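Local coordinates for DNA repair protein RAD7 (Saccharomyces cerevisiae, PDB 5ZB2) that promotes global genome nucleotide excision repair, which removes damage from non-transcribed DNA, as a component of the GGR complex with RAD16 and ABF1, at residues L171-I176 and L198-L203; Y215-E220 and G245-L249; I262-L268 and K290-L296; R303-D309 and N330-T336; L374-F380 and G394-R400. Residue numbers count along the deposited sequence, not the author numbering.

Overall arrangement
This chain, the C-terminal part of RAD7, winds through a leucine-rich repeat solenoid, and the five contacts follow one another in series, none nesting or crossing. Interaction 1 closes a loop of 21 residues that holds strand 184-188 and joins convex-side helices of two successive repeats. Interaction 2 closes 24 residues, with helix 224-234 and strand 240-244, pairing the loops after neighbouring strands. Interaction 3 closes 21, joining the turns that lead from helices back to strands 270-272 and 298-300. Interaction 4 returns to strand-to-helix loops, closing 20, and interaction 5 closes 13 and pairs the last two strands. Centres of interactions 1 and 5 lie about 42 Å apart, on opposite sides of the chain's centre.

Interaction 1: residues L171-I176 and L198-L203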
# COMPACT_ATOMS: atom_id res chain seq x y z
N LEU A 171 17.00 -4.58 22.59
CA LEU A 171 18.28 -5.27 22.50
C LEU A 171 18.19 -6.68 23.08
O LEU A 171 18.72 -7.64 22.50
CB LEU A 171 19.35 -4.47 23.23
CG LEU A 171 20.74 -5.10 23.30
CD1 LEU A 171 21.33 -5.25 21.91
CD2 LEU A 171 21.66 -4.27 24.18
N SER A 172 17.52 -6.84 24.23
CA SER A 172 17.35 -8.16 24.81
C SER A 172 16.61 -9.10 23.86
O SER A 172 16.99 -10.26 23.70
CB SER A 172 16.61 -8.06 26.15
OG SER A 172 17.39 -7.39 27.11
N ASN A 173 15.55 -8.60 23.22
CA ASN A 173 14.80 -9.45 22.29
C ASN A 173 15.62 -9.78 21.05
O ASN A 173 15.45 -10.87 20.48
CB ASN A 173 13.49 -8.77 21.90
CG ASN A 173 12.55 -8.58 23.08
OD1 ASN A 173 12.05 -7.48 23.32
ND2 ASN A 173 12.31 -9.66 23.82
N LEU A 174 16.49 -8.88 20.62
CA LEU A 174 17.41 -9.21 19.53
C LEU A 174 18.33 -10.36 19.94
O LEU A 174 18.51 -11.33 19.20
CB LEU A 174 18.24 -7.99 19.14
CG LEU A 174 19.44 -8.28 18.24
CD1 LEU A 174 18.99 -8.90 16.93
CD2 LEU A 174 20.26 -7.02 17.98
N LEU A 175 18.93 -10.25 21.13
CA LEU A 175 19.90 -11.25 21.57
C LEU A 175 19.21 -12.57 21.90
O LEU A 175 19.70 -13.64 21.52
CB LEU A 175 20.67 -10.73 22.77
CG LEU A 175 21.52 -9.49 22.50
CD1 LEU A 175 22.15 -8.98 23.79
CD2 LEU A 175 22.59 -9.78 21.46
N ILE A 176 18.07 -12.51 22.59
CA ILE A 176 17.34 -13.73 22.92
C ILE A 176 16.95 -14.48 21.66
O ILE A 176 17.08 -15.70 21.58
CB ILE A 176 16.12 -13.38 23.80
CG1 ILE A 176 16.58 -12.93 25.18
CG2 ILE A 176 15.18 -14.58 23.91
CD1 ILE A 176 15.46 -12.44 26.09
N LEU A 198 25.39 -7.16 28.20
CA LEU A 198 24.78 -8.42 27.79
C LEU A 198 25.45 -9.03 26.56
O LEU A 198 25.25 -10.22 26.29
CB LEU A 198 23.29 -8.22 27.49
CG LEU A 198 22.40 -7.76 28.66
CD1 LEU A 198 20.99 -7.46 28.17
CD2 LEU A 198 22.38 -8.81 29.76
N LEU A 199 26.23 -8.25 25.81
CA LEU A 199 26.79 -8.75 24.56
C LEU A 199 27.68 -9.97 24.77
O LEU A 199 27.54 -10.95 24.01
CB LEU A 199 27.54 -7.63 23.83
CG LEU A 199 26.73 -6.38 23.43
CD1 LEU A 199 27.57 -5.46 22.55
CD2 LEU A 199 25.43 -6.73 22.72
N PRO A 200 28.60 -10.00 25.74
CA PRO A 200 29.45 -11.20 25.89
C PRO A 200 28.66 -12.47 26.16
O PRO A 200 29.12 -13.56 25.80
CB PRO A 200 30.38 -10.84 27.06
CG PRO A 200 30.35 -9.35 27.14
CD PRO A 200 28.97 -8.95 26.70
N GLN A 201 27.48 -12.36 26.78
CA GLN A 201 26.69 -13.55 27.08
C GLN A 201 26.13 -14.19 25.81
O GLN A 201 26.12 -15.42 25.68
CB GLN A 201 25.53 -13.20 28.01
CG GLN A 201 25.95 -12.57 29.32
CD GLN A 201 24.78 -12.43 30.28
OE1 GLN A 201 23.80 -13.17 30.20
NE2 GLN A 201 24.88 -11.48 31.20
N TYR A 202 25.66 -13.38 24.86
CA TYR A 202 24.84 -13.88 23.77
C TYR A 202 25.58 -14.04 22.45
O TYR A 202 25.15 -14.83 21.61
CB TYR A 202 23.64 -12.95 23.54
CG TYR A 202 22.58 -13.05 24.61
CD1 TYR A 202 21.57 -14.00 24.53
CD2 TYR A 202 22.57 -12.18 25.70
CE1 TYR A 202 20.60 -14.09 25.50
CE2 TYR A 202 21.60 -12.27 26.67
CZ TYR A 202 20.61 -13.23 26.56
OH TYR A 202 19.63 -13.32 27.53
N LEU A 203 26.67 -13.30 22.24
CA LEU A 203 27.37 -13.32 20.96
C LEU A 203 28.39 -14.46 20.98
O LEU A 203 29.60 -14.25 21.13
CB LEU A 203 28.03 -11.97 20.69
CG LEU A 203 27.10 -10.76 20.63
CD1 LEU A 203 27.90 -9.51 20.31
CD2 LEU A 203 25.99 -10.96 19.60
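The middle of helix 168-178 lies beside the short helix 199-202, with CA atoms of Leu175 and Tyr202 6.0 Å apart and those of Ser172 and Leu198 8.0 Å apart. These are convex-side helices of successive leucine-rich repeats, and no hydrogen bond joins them, so side-chain packing holds the pair. Leu175 is the centre. Its CD1 meets Leu198 CB at 3.9 Å and Leu199 CD2 at 4.1 Å, while its CD2 reaches Leu203 CD2 at 4.1 Å, just where the short helix ends. Leu171 CD1 extends the apolar seam to Leu199 CD2 at 4.4 Å. Inward, Leu174, Leu199 and Leu203 all pack on Leu185 of strand 184-188, tying both helices to the sheet; Leu199 and Leu203 also touch Leu230 of the next helix. Toward solvent, Ser172 OG lies 3.8 Å from Leu198 CD1, and Ile176 CG1 is 3.9 Å from Tyr202 OH. The Tyr202 ring covers the seam through a CH-pi contact: Leu175 CB stands 3.8 Å from the ring centroid, 23° off its normal.

Interaction 2: residues Y215-E220 and G245-L249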
# COMPACT_ATOMS: atom_id res chain seq x y z
N TYR A 215 29.17 5.97 19.99
CA TYR A 215 28.52 7.04 20.74
C TYR A 215 27.44 6.52 21.68
O TYR A 215 26.26 6.81 21.50
CB TYR A 215 27.96 8.07 19.76
CG TYR A 215 29.00 8.45 18.74
CD1 TYR A 215 30.13 9.17 19.12
CD2 TYR A 215 28.89 8.06 17.41
CE1 TYR A 215 31.11 9.50 18.20
CE2 TYR A 215 29.86 8.38 16.49
CZ TYR A 215 30.97 9.11 16.89
OH TYR A 215 31.95 9.44 15.99
N PRO A 216 27.81 5.75 22.71
CA PRO A 216 26.84 5.39 23.75
C PRO A 216 26.39 6.63 24.50
O PRO A 216 27.16 7.58 24.70
CB PRO A 216 27.62 4.44 24.65
CG PRO A 216 29.06 4.84 24.46
CD PRO A 216 29.16 5.25 23.02
N PHE A 217 25.13 6.62 24.94
CA PHE A 217 24.57 7.79 25.61
C PHE A 217 25.29 8.07 26.92
O PHE A 217 25.73 9.20 27.17
CB PHE A 217 23.07 7.58 25.85
CG PHE A 217 22.36 8.83 26.29
CD1 PHE A 217 22.10 9.84 25.38
CD2 PHE A 217 21.95 8.98 27.60
CE1 PHE A 217 21.45 11.00 25.78
CE2 PHE A 217 21.30 10.13 28.01
CZ PHE A 217 21.05 11.14 27.10
N ASN A 218 25.42 7.05 27.78
CA ASN A 218 26.23 7.14 28.99
C ASN A 218 27.51 6.37 28.73
O ASN A 218 27.50 5.13 28.62
CB ASN A 218 25.47 6.60 30.19
CG ASN A 218 24.27 7.46 30.56
OD1 ASN A 218 24.32 8.68 30.47
ND2 ASN A 218 23.18 6.82 30.95
N GLU A 219 28.63 7.09 28.66
CA GLU A 219 29.87 6.51 28.17
C GLU A 219 30.39 5.41 29.09
O GLU A 219 31.07 4.49 28.63
CB GLU A 219 30.93 7.61 28.00
CG GLU A 219 30.61 8.63 26.89
CD GLU A 219 29.46 9.56 27.22
OE1 GLU A 219 28.75 9.98 26.28
OE2 GLU A 219 29.26 9.87 28.41
N GLU A 220 30.08 5.48 30.38
CA GLU A 220 30.53 4.44 31.31
C GLU A 220 29.85 3.10 31.06
O GLU A 220 30.32 2.09 31.59
CB GLU A 220 30.31 4.88 32.76
CG GLU A 220 28.86 5.03 33.20
CD GLU A 220 28.22 6.33 32.74
OE1 GLU A 220 28.89 7.10 32.01
OE2 GLU A 220 27.06 6.59 33.12
N GLY A 245 33.69 7.05 19.96
CA GLY A 245 33.03 7.80 21.02
C GLY A 245 32.94 7.09 22.35
O GLY A 245 32.27 7.59 23.26
N CYS A 246 33.59 5.93 22.50
CA CYS A 246 33.57 5.19 23.77
C CYS A 246 34.71 5.71 24.65
O CYS A 246 35.70 5.03 24.93
CB CYS A 246 33.70 3.70 23.51
SG CYS A 246 32.39 2.99 22.47
N ILE A 247 34.54 6.95 25.08
CA ILE A 247 35.52 7.68 25.83
C ILE A 247 35.94 7.12 27.17
O ILE A 247 36.92 7.52 27.72
CB ILE A 247 35.14 9.17 25.95
CG1 ILE A 247 34.03 9.39 26.97
CG2 ILE A 247 34.73 9.71 24.61
CD1 ILE A 247 33.87 10.81 27.42
N ASP A 248 35.20 6.18 27.66
CA ASP A 248 35.52 5.55 28.93
C ASP A 248 36.59 4.47 28.82
O ASP A 248 37.10 4.02 29.85
CB ASP A 248 34.25 4.96 29.55
CG ASP A 248 34.37 4.75 31.04
OD1 ASP A 248 34.40 5.77 31.78
OD2 ASP A 248 34.40 3.58 31.49
N LEU A 249 36.94 4.04 27.61
CA LEU A 249 37.91 2.98 27.42
C LEU A 249 39.33 3.49 27.64
O LEU A 249 39.65 4.65 27.33
CB LEU A 249 37.78 2.37 26.03
CG LEU A 249 36.43 1.74 25.71
CD1 LEU A 249 36.40 1.20 24.28
CD2 LEU A 249 36.09 0.63 26.69
O HOH W 1 33.02 4.41 26.78
O HOH W 2 30.06 9.34 23.39
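No direct hydrogen bond links these two loops; two waters span the gap instead. Both segments follow parallel strands of the leucine-rich repeat solenoid, 210-214 and 240-244, and lead toward the helices of their repeats. Water 1 donates to Glu219 O at 2.7 Å and accepts from Asp248 N at 2.9 Å, while water 2 lies 3.2 Å from Glu219 OE1 and 2.8 Å from Gly245 O. The backbones come closest where the strands end, CA atoms of Tyr215 and Gly245 4.6 Å apart. There Gly245, at positive phi, lets the tyrosine ring settle against its backbone: a CB would clash with Tyr215 CD1, which is 3.7 Å from Gly245 CA. Arg189 gives the ring a cation-pi partner. Past Gly245 the chain bends through an inverse gamma turn centred on Cys246 and a type I turn from Cys246 to Leu249. Pro216 CD packs on Cys246 SG at 4.0 Å, and Glu219 O touches Asp248 CB at 3.3 Å. Glu219 CG meets Ile247 CG1 at 3.5 Å.

Interaction 3: residues I262-L268 and K290-L296; sequences IPEKCPL and KVELNNL
Two backbone hydrogen bonds join these helix-to-strand loops of adjacent leucine-rich repeats: Glu292 N donates to Glu264 O (2.8 Å, 163°), and Cys266 N donates to Glu292 O (3.2 Å, 140°). They form a single beta bridge between Lys265 and Glu292, CA atoms 5.5 Å apart. Glu264 pairs with Val291 (CA-CA 4.1 Å), Cys266 with Leu293 (5.6 Å) and Leu268 with Leu296 (5.7 Å), so both loops run in the same direction. Lys265 centres an inverse gamma turn (phi/psi -81/79); a type I turn runs from Leu293 to Leu296. Flanking the bridge, Lys265 NZ makes a long salt bridge to Glu292 OE1 at 3.7 Å. Water 3 joins Ile262 O (3.2 Å) to Lys290 NZ (2.9 Å), the lysine being extended until chi4 (m). Water 4 donates to Cys266 O (2.6 Å) and Leu268 O (2.8 Å) and accepts from Asn295 N (3.1 Å). Inside, Val291 CB lies 4.3 Å from Cys266 CB, and chi1 m brings Val291 CG1 4.1 Å from Ile262 O; Leu293 (m, t) packs on Phe288 and Leu315. Cys266, chi1 t, sets its SG 3.5 Å from Leu293 CD2 and 3.4 Å from Leu268 N, whose hydrogen bond it accepts.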
# COMPACT_ATOMS: atom_id res chain seq x y z
N ILE A 262 43.51 -11.13 20.31
CA ILE A 262 43.62 -11.01 18.86
C ILE A 262 44.78 -11.89 18.40
O ILE A 262 45.90 -11.74 18.92
CB ILE A 262 43.83 -9.55 18.42
CG1 ILE A 262 42.64 -8.68 18.81
CG2 ILE A 262 44.07 -9.47 16.91
CD1 ILE A 262 41.34 -9.00 18.08
N PRO A 263 44.58 -12.81 17.46
CA PRO A 263 45.69 -13.68 17.05
C PRO A 263 46.77 -12.92 16.31
O PRO A 263 46.51 -11.91 15.64
CB PRO A 263 45.01 -14.71 16.13
CG PRO A 263 43.81 -13.99 15.60
CD PRO A 263 43.35 -13.09 16.70
N GLU A 264 48.00 -13.43 16.42
CA GLU A 264 49.14 -12.78 15.78
C GLU A 264 48.94 -12.70 14.27
O GLU A 264 49.30 -11.69 13.64
CB GLU A 264 50.43 -13.53 16.11
CG GLU A 264 50.60 -13.84 17.59
CD GLU A 264 51.99 -14.34 17.94
OE1 GLU A 264 52.80 -13.55 18.48
OE2 GLU A 264 52.29 -15.52 17.66
N LYS A 265 48.38 -13.75 13.67
CA LYS A 265 47.92 -13.70 12.29
C LYS A 265 46.55 -13.03 12.31
O LYS A 265 45.50 -13.67 12.27
CB LYS A 265 47.86 -15.10 11.68
CG LYS A 265 49.08 -15.97 11.96
CD LYS A 265 50.35 -15.34 11.43
CE LYS A 265 51.56 -16.21 11.74
NZ LYS A 265 52.83 -15.59 11.27
N CYS A 266 46.58 -11.71 12.40
CA CYS A 266 45.36 -10.96 12.68
C CYS A 266 44.53 -10.80 11.40
O CYS A 266 45.03 -10.26 10.42
CB CYS A 266 45.70 -9.59 13.24
SG CYS A 266 44.25 -8.61 13.59
N PRO A 267 43.27 -11.26 11.39
CA PRO A 267 42.44 -11.09 10.19
C PRO A 267 41.74 -9.75 10.08
O PRO A 267 40.91 -9.58 9.19
CB PRO A 267 41.40 -12.22 10.36
CG PRO A 267 41.23 -12.32 11.84
CD PRO A 267 42.59 -12.05 12.43
N LEU A 268 42.05 -8.78 10.95
CA LEU A 268 41.33 -7.51 10.94
C LEU A 268 41.50 -6.80 9.60
O LEU A 268 42.62 -6.61 9.12
CB LEU A 268 41.81 -6.61 12.07
CG LEU A 268 41.34 -6.96 13.49
CD1 LEU A 268 41.98 -6.00 14.47
CD2 LEU A 268 39.82 -6.91 13.60
N LYS A 290 53.05 -6.85 18.31
CA LYS A 290 52.80 -8.26 18.57
C LYS A 290 52.13 -8.95 17.38
O LYS A 290 52.40 -10.12 17.10
CB LYS A 290 51.94 -8.42 19.82
CG LYS A 290 51.54 -9.85 20.11
CD LYS A 290 50.61 -9.93 21.30
CE LYS A 290 50.36 -11.36 21.72
NZ LYS A 290 49.68 -12.16 20.66
N VAL A 291 51.25 -8.24 16.67
CA VAL A 291 50.40 -8.86 15.67
C VAL A 291 50.83 -8.42 14.28
O VAL A 291 51.54 -7.43 14.10
CB VAL A 291 48.91 -8.54 15.91
CG1 VAL A 291 48.49 -8.99 17.31
CG2 VAL A 291 48.64 -7.05 15.72
N GLU A 292 50.37 -9.17 13.28
CA GLU A 292 50.59 -8.86 11.88
C GLU A 292 49.26 -8.46 11.26
O GLU A 292 48.31 -9.24 11.26
CB GLU A 292 51.19 -10.06 11.14
CG GLU A 292 52.56 -10.47 11.64
CD GLU A 292 53.15 -11.63 10.86
OE1 GLU A 292 52.44 -12.18 9.99
OE2 GLU A 292 54.32 -11.99 11.12
N LEU A 293 49.20 -7.23 10.74
CA LEU A 293 47.97 -6.69 10.19
C LEU A 293 48.03 -6.64 8.67
O LEU A 293 47.83 -5.57 8.07
CB LEU A 293 47.71 -5.30 10.77
CG LEU A 293 47.56 -5.29 12.29
CD1 LEU A 293 47.72 -3.88 12.84
CD2 LEU A 293 46.21 -5.87 12.68
N ASN A 294 48.29 -7.78 8.03
CA ASN A 294 48.48 -7.85 6.59
C ASN A 294 47.19 -7.67 5.80
O ASN A 294 47.25 -7.60 4.57
CB ASN A 294 49.12 -9.18 6.21
CG ASN A 294 50.53 -9.33 6.74
OD1 ASN A 294 51.28 -8.36 6.85
ND2 ASN A 294 50.90 -10.56 7.09
N ASN A 295 46.04 -7.61 6.46
CA ASN A 295 44.75 -7.50 5.78
C ASN A 295 44.02 -6.20 6.10
O ASN A 295 42.86 -6.05 5.71
CB ASN A 295 43.87 -8.70 6.13
CG ASN A 295 44.52 -10.03 5.79
OD1 ASN A 295 45.15 -10.66 6.65
ND2 ASN A 295 44.38 -10.46 4.54
N LEU A 296 44.66 -5.27 6.80
CA LEU A 296 43.98 -4.06 7.23
C LEU A 296 43.75 -3.14 6.04
O LEU A 296 44.71 -2.66 5.42
CB LEU A 296 44.79 -3.36 8.32
CG LEU A 296 44.09 -2.21 9.05
CD1 LEU A 296 42.87 -2.71 9.81
CD2 LEU A 296 45.05 -1.52 10.00
O HOH W 3 47.39 -13.97 20.60
O HOH W 4 45.12 -7.88 9.39
O HOH W 5 47.48 -10.83 8.66

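Interaction 4: residues R303-D309 and N330-T336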
# COMPACT_ATOMS: atom_id res chain seq x y z
N ARG A 303 40.71 11.75 16.46
CA ARG A 303 40.56 12.35 17.79
C ARG A 303 41.02 11.41 18.90
O ARG A 303 40.52 11.48 20.03
CB ARG A 303 39.13 12.83 18.04
CG ARG A 303 38.80 14.13 17.30
CD ARG A 303 37.52 14.77 17.80
NE ARG A 303 37.57 15.09 19.23
CZ ARG A 303 38.24 16.10 19.75
NH1 ARG A 303 38.94 16.92 18.97
NH2 ARG A 303 38.23 16.30 21.06
N CYS A 304 41.99 10.54 18.61
CA CYS A 304 42.75 9.85 19.65
C CYS A 304 43.91 10.74 20.04
O CYS A 304 45.06 10.55 19.63
CB CYS A 304 43.22 8.49 19.15
SG CYS A 304 42.03 7.18 19.40
N LEU A 305 43.60 11.73 20.88
CA LEU A 305 44.45 12.91 21.02
C LEU A 305 45.86 12.57 21.49
O LEU A 305 46.80 13.33 21.22
CB LEU A 305 43.79 13.91 21.98
CG LEU A 305 42.38 14.37 21.60
CD1 LEU A 305 41.81 15.28 22.67
CD2 LEU A 305 42.37 15.07 20.24
N GLN A 306 46.03 11.45 22.19
CA GLN A 306 47.34 11.13 22.75
C GLN A 306 48.29 10.48 21.76
O GLN A 306 49.50 10.45 22.01
CB GLN A 306 47.19 10.20 23.96
CG GLN A 306 46.64 10.85 25.21
CD GLN A 306 46.94 10.03 26.45
OE1 GLN A 306 48.10 9.76 26.76
NE2 GLN A 306 45.90 9.60 27.15
N LEU A 307 47.78 9.95 20.64
CA LEU A 307 48.58 9.05 19.82
C LEU A 307 49.68 9.80 19.08
O LEU A 307 49.44 10.83 18.45
CB LEU A 307 47.68 8.31 18.83
CG LEU A 307 46.57 7.47 19.45
CD1 LEU A 307 45.86 6.70 18.36
CD2 LEU A 307 47.09 6.53 20.54
N GLY A 308 50.89 9.25 19.15
CA GLY A 308 52.06 9.83 18.53
C GLY A 308 52.72 8.92 17.52
O GLY A 308 52.12 7.95 17.05
N ASP A 309 53.98 9.22 17.19
CA ASP A 309 54.63 8.60 16.03
C ASP A 309 54.68 7.08 16.14
O ASP A 309 54.34 6.37 15.19
CB ASP A 309 56.04 9.17 15.86
CG ASP A 309 56.05 10.65 15.53
OD1 ASP A 309 55.02 11.16 15.04
OD2 ASP A 309 57.08 11.31 15.77
N ASN A 330 43.05 12.22 11.83
CA ASN A 330 42.52 13.53 12.13
C ASN A 330 42.68 13.87 13.61
O ASN A 330 42.30 13.09 14.49
CB ASN A 330 41.04 13.58 11.74
CG ASN A 330 40.43 14.96 11.90
OD1 ASN A 330 40.27 15.46 13.02
ND2 ASN A 330 40.06 15.57 10.79
N SER A 331 43.25 15.05 13.87
CA SER A 331 43.41 15.65 15.19
C SER A 331 44.52 14.99 16.01
O SER A 331 44.59 15.24 17.23
CB SER A 331 42.12 15.60 16.01
OG SER A 331 41.06 16.24 15.33
N LEU A 332 45.39 14.18 15.41
CA LEU A 332 46.54 13.63 16.13
C LEU A 332 47.62 14.70 16.21
O LEU A 332 48.55 14.76 15.41
CB LEU A 332 47.04 12.35 15.47
CG LEU A 332 46.09 11.15 15.44
CD1 LEU A 332 46.89 9.85 15.43
CD2 LEU A 332 45.11 11.15 16.60
N LYS A 333 47.47 15.56 17.22
CA LYS A 333 48.37 16.70 17.39
C LYS A 333 49.77 16.28 17.81
O LYS A 333 50.71 17.06 17.64
CB LYS A 333 47.79 17.65 18.44
CG LYS A 333 47.75 19.11 18.01
CD LYS A 333 46.63 19.37 17.01
CE LYS A 333 46.46 20.85 16.74
NZ LYS A 333 45.34 21.13 15.80
N GLU A 334 49.93 15.06 18.34
CA GLU A 334 51.24 14.63 18.83
C GLU A 334 52.14 14.09 17.74
O GLU A 334 53.35 13.93 17.98
CB GLU A 334 51.06 13.56 19.91
CG GLU A 334 50.37 14.05 21.17
CD GLU A 334 51.13 15.18 21.84
OE1 GLU A 334 52.38 15.11 21.89
OE2 GLU A 334 50.49 16.14 22.29
N LEU A 335 51.62 13.81 16.55
CA LEU A 335 52.46 13.29 15.48
C LEU A 335 53.50 14.33 15.07
O LEU A 335 53.29 15.54 15.20
CB LEU A 335 51.61 12.90 14.27
CG LEU A 335 50.62 11.75 14.48
CD1 LEU A 335 49.76 11.56 13.25
CD2 LEU A 335 51.35 10.46 14.84
N THR A 336 54.63 13.84 14.59
CA THR A 336 55.68 14.68 14.02
C THR A 336 55.94 14.21 12.59
O THR A 336 55.30 13.28 12.09
CB THR A 336 56.97 14.62 14.85
OG1 THR A 336 57.67 13.41 14.57
CG2 THR A 336 56.66 14.70 16.35
O HOH W 6 38.99 17.65 16.20
O HOH W 7 47.91 13.01 18.87
O HOH W 8 55.19 11.61 18.46
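Hydrogen bonds join these loops at both ends, and waters fill the space between. At the first end Arg303 N donates to Asn330 O at 2.9 Å. Water 6 links Arg303 NH1 (2.9 Å) to Ser331 OG (2.7 Å), and that hydroxyl gives its own proton to Asn330 OD1 at 2.6 Å; Asn330 ND2 is satisfied by Asp352. Midway, water 7 serves three backbone groups, donating to Leu305 O (2.6 Å) and Leu307 O (2.7 Å) and accepting from Glu334 N (2.9 Å). Water 8 accepts from Asp309 N (3.0 Å) and donates to Glu334 O (3.0 Å). At the far end Asp309 uses both carboxylate oxygens: OD1 accepts from Thr336 N at 2.7 Å, and OD2 takes a very short bond from Thr336 OG1 at 2.5 Å. Thr336 OG1 in turn accepts from Glu338 N, as N-cap of helix 337-341. Type I turns, Cys304 to Leu307 and Leu332 to Leu335, bend the two segments alike. Leu332 reaches across, its CD1 3.8 Å from Leu307 CB and its CD2 3.1 Å from Cys304 O. In this leucine-rich repeat solenoid the contact spans two neighbouring repeats, each loop leading from a parallel strand, 298-300 or 326-328, to a helix, 309-320 or 337-341, with Gly308 and Thr336 at the N-cap positions.

Interaction 5: residues L374-F380 and G394-R400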
# COMPACT_ATOMS: atom_id res chain seq x y z
N LEU A 374 47.77 7.49 -3.82
CA LEU A 374 47.11 8.47 -2.97
C LEU A 374 46.50 9.56 -3.85
O LEU A 374 47.19 10.18 -4.66
CB LEU A 374 48.11 9.07 -1.99
CG LEU A 374 47.55 10.02 -0.92
CD1 LEU A 374 46.45 9.36 -0.10
CD2 LEU A 374 48.67 10.49 -0.01
N THR A 375 45.19 9.79 -3.69
CA THR A 375 44.47 10.74 -4.52
C THR A 375 43.86 11.91 -3.75
O THR A 375 43.67 12.98 -4.34
CB THR A 375 43.35 10.03 -5.29
OG1 THR A 375 42.33 9.60 -4.38
CG2 THR A 375 43.89 8.82 -6.04
N VAL A 376 43.55 11.74 -2.47
CA VAL A 376 42.93 12.79 -1.67
C VAL A 376 43.63 12.88 -0.32
O VAL A 376 43.88 11.85 0.33
CB VAL A 376 41.42 12.54 -1.48
CG1 VAL A 376 40.79 13.66 -0.65
CG2 VAL A 376 40.72 12.42 -2.83
N ILE A 377 43.93 14.10 0.10
CA ILE A 377 44.50 14.38 1.41
C ILE A 377 43.74 15.54 2.01
O ILE A 377 43.75 16.65 1.45
CB ILE A 377 46.01 14.70 1.34
CG1 ILE A 377 46.79 13.55 0.71
CG2 ILE A 377 46.55 15.02 2.74
CD1 ILE A 377 48.25 13.89 0.43
N ASP A 378 43.08 15.31 3.14
CA ASP A 378 42.37 16.37 3.84
C ASP A 378 43.34 17.08 4.78
O ASP A 378 43.90 16.45 5.69
CB ASP A 378 41.18 15.80 4.62
CG ASP A 378 40.23 16.88 5.10
OD1 ASP A 378 40.68 18.02 5.37
OD2 ASP A 378 39.02 16.60 5.20
N VAL A 379 43.56 18.37 4.54
CA VAL A 379 44.46 19.18 5.34
C VAL A 379 43.71 20.30 6.07
O VAL A 379 44.31 21.30 6.45
CB VAL A 379 45.61 19.75 4.48
CG1 VAL A 379 46.45 18.62 3.90
CG2 VAL A 379 45.06 20.64 3.38
N PHE A 380 42.41 20.12 6.27
CA PHE A 380 41.62 21.13 6.95
C PHE A 380 42.21 21.43 8.32
O PHE A 380 42.40 20.52 9.13
CB PHE A 380 40.17 20.66 7.08
CG PHE A 380 39.24 21.71 7.62
CD1 PHE A 380 39.11 21.90 8.99
CD2 PHE A 380 38.51 22.50 6.76
CE1 PHE A 380 38.26 22.86 9.49
CE2 PHE A 380 37.65 23.47 7.26
CZ PHE A 380 37.53 23.65 8.62
N GLY A 394 47.29 14.03 -10.25
CA GLY A 394 46.39 13.04 -9.69
C GLY A 394 46.00 13.29 -8.24
O GLY A 394 45.00 12.73 -7.79
N LEU A 395 46.75 14.11 -7.51
CA LEU A 395 46.51 14.33 -6.10
C LEU A 395 45.79 15.65 -5.89
O LEU A 395 46.18 16.67 -6.48
CB LEU A 395 47.83 14.32 -5.31
CG LEU A 395 47.72 14.21 -3.79
CD1 LEU A 395 48.95 13.53 -3.23
CD2 LEU A 395 47.53 15.58 -3.14
N THR A 396 44.75 15.64 -5.06
CA THR A 396 43.98 16.83 -4.75
C THR A 396 43.93 17.01 -3.24
O THR A 396 43.78 16.05 -2.49
CB THR A 396 42.55 16.72 -5.30
OG1 THR A 396 41.81 15.76 -4.54
CG2 THR A 396 42.57 16.30 -6.76
N LEU A 397 44.07 18.26 -2.80
CA LEU A 397 44.04 18.61 -1.39
C LEU A 397 42.72 19.29 -1.06
O LEU A 397 42.34 20.26 -1.72
CB LEU A 397 45.21 19.53 -1.02
CG LEU A 397 46.62 19.01 -1.30
CD1 LEU A 397 47.65 20.03 -0.83
CD2 LEU A 397 46.87 17.67 -0.64
N ILE A 398 42.03 18.77 -0.04
CA ILE A 398 40.77 19.33 0.42
C ILE A 398 40.98 19.93 1.80
O ILE A 398 41.84 19.47 2.57
CB ILE A 398 39.64 18.27 0.43
CG1 ILE A 398 40.04 17.07 1.29
CG2 ILE A 398 39.32 17.85 -1.00
CD1 ILE A 398 39.01 15.95 1.34
N GLY A 399 40.19 20.95 2.12
CA GLY A 399 40.33 21.64 3.38
C GLY A 399 41.25 22.84 3.35
O GLY A 399 41.84 23.19 4.38
N ARG A 400 41.40 23.48 2.20
CA ARG A 400 42.26 24.65 2.08
C ARG A 400 41.59 25.87 2.70
O ARG A 400 40.42 25.84 3.11
CB ARG A 400 42.59 24.91 0.61
CG ARG A 400 43.06 23.68 -0.16
CD ARG A 400 44.37 23.14 0.38
NE ARG A 400 45.47 24.09 0.21
CZ ARG A 400 46.17 24.22 -0.92
NH1 ARG A 400 47.15 25.11 -0.98
NH2 ARG A 400 45.89 23.48 -1.98
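Ile377 and Leu397 form the buried side of this strand pair, Ile377 CB meeting Leu397 CD2 at 3.7 Å and Ile377 CD1 meeting Leu395 CD1 at 3.7 Å; both Ile377 and Leu397 rest on Ile364 of helix 361-370. On the other face, bearing Val376, Asp378, Thr396 and Ile398, Val376 CG1 touches Ile398 CD1 at 3.5 Å. The backbones between run parallel, their axes 4.8 Å apart at 25°. The ladder alternates: Thr396 N to Thr375 O (3.0 Å), Ile377 N to Thr396 O (3.2 Å), Ile398 N to Ile377 O (3.1 Å) and Val379 N to Ile398 O (2.8 Å). Beyond it Asp378 OD1 accepts from Phe380 N at 2.9 Å, an Asx turn. Gly399 lies tight against this turn, with no room for a CB beside Phe380 N and Asp378 OD1. Thr396 packs on Lys44 of the Elongin-C chain. Strand 396-398 is the outermost at this end of the chain's sheet, so the pair closes this end of the parallel sheet that characterises a leucine-rich repeat solenoid.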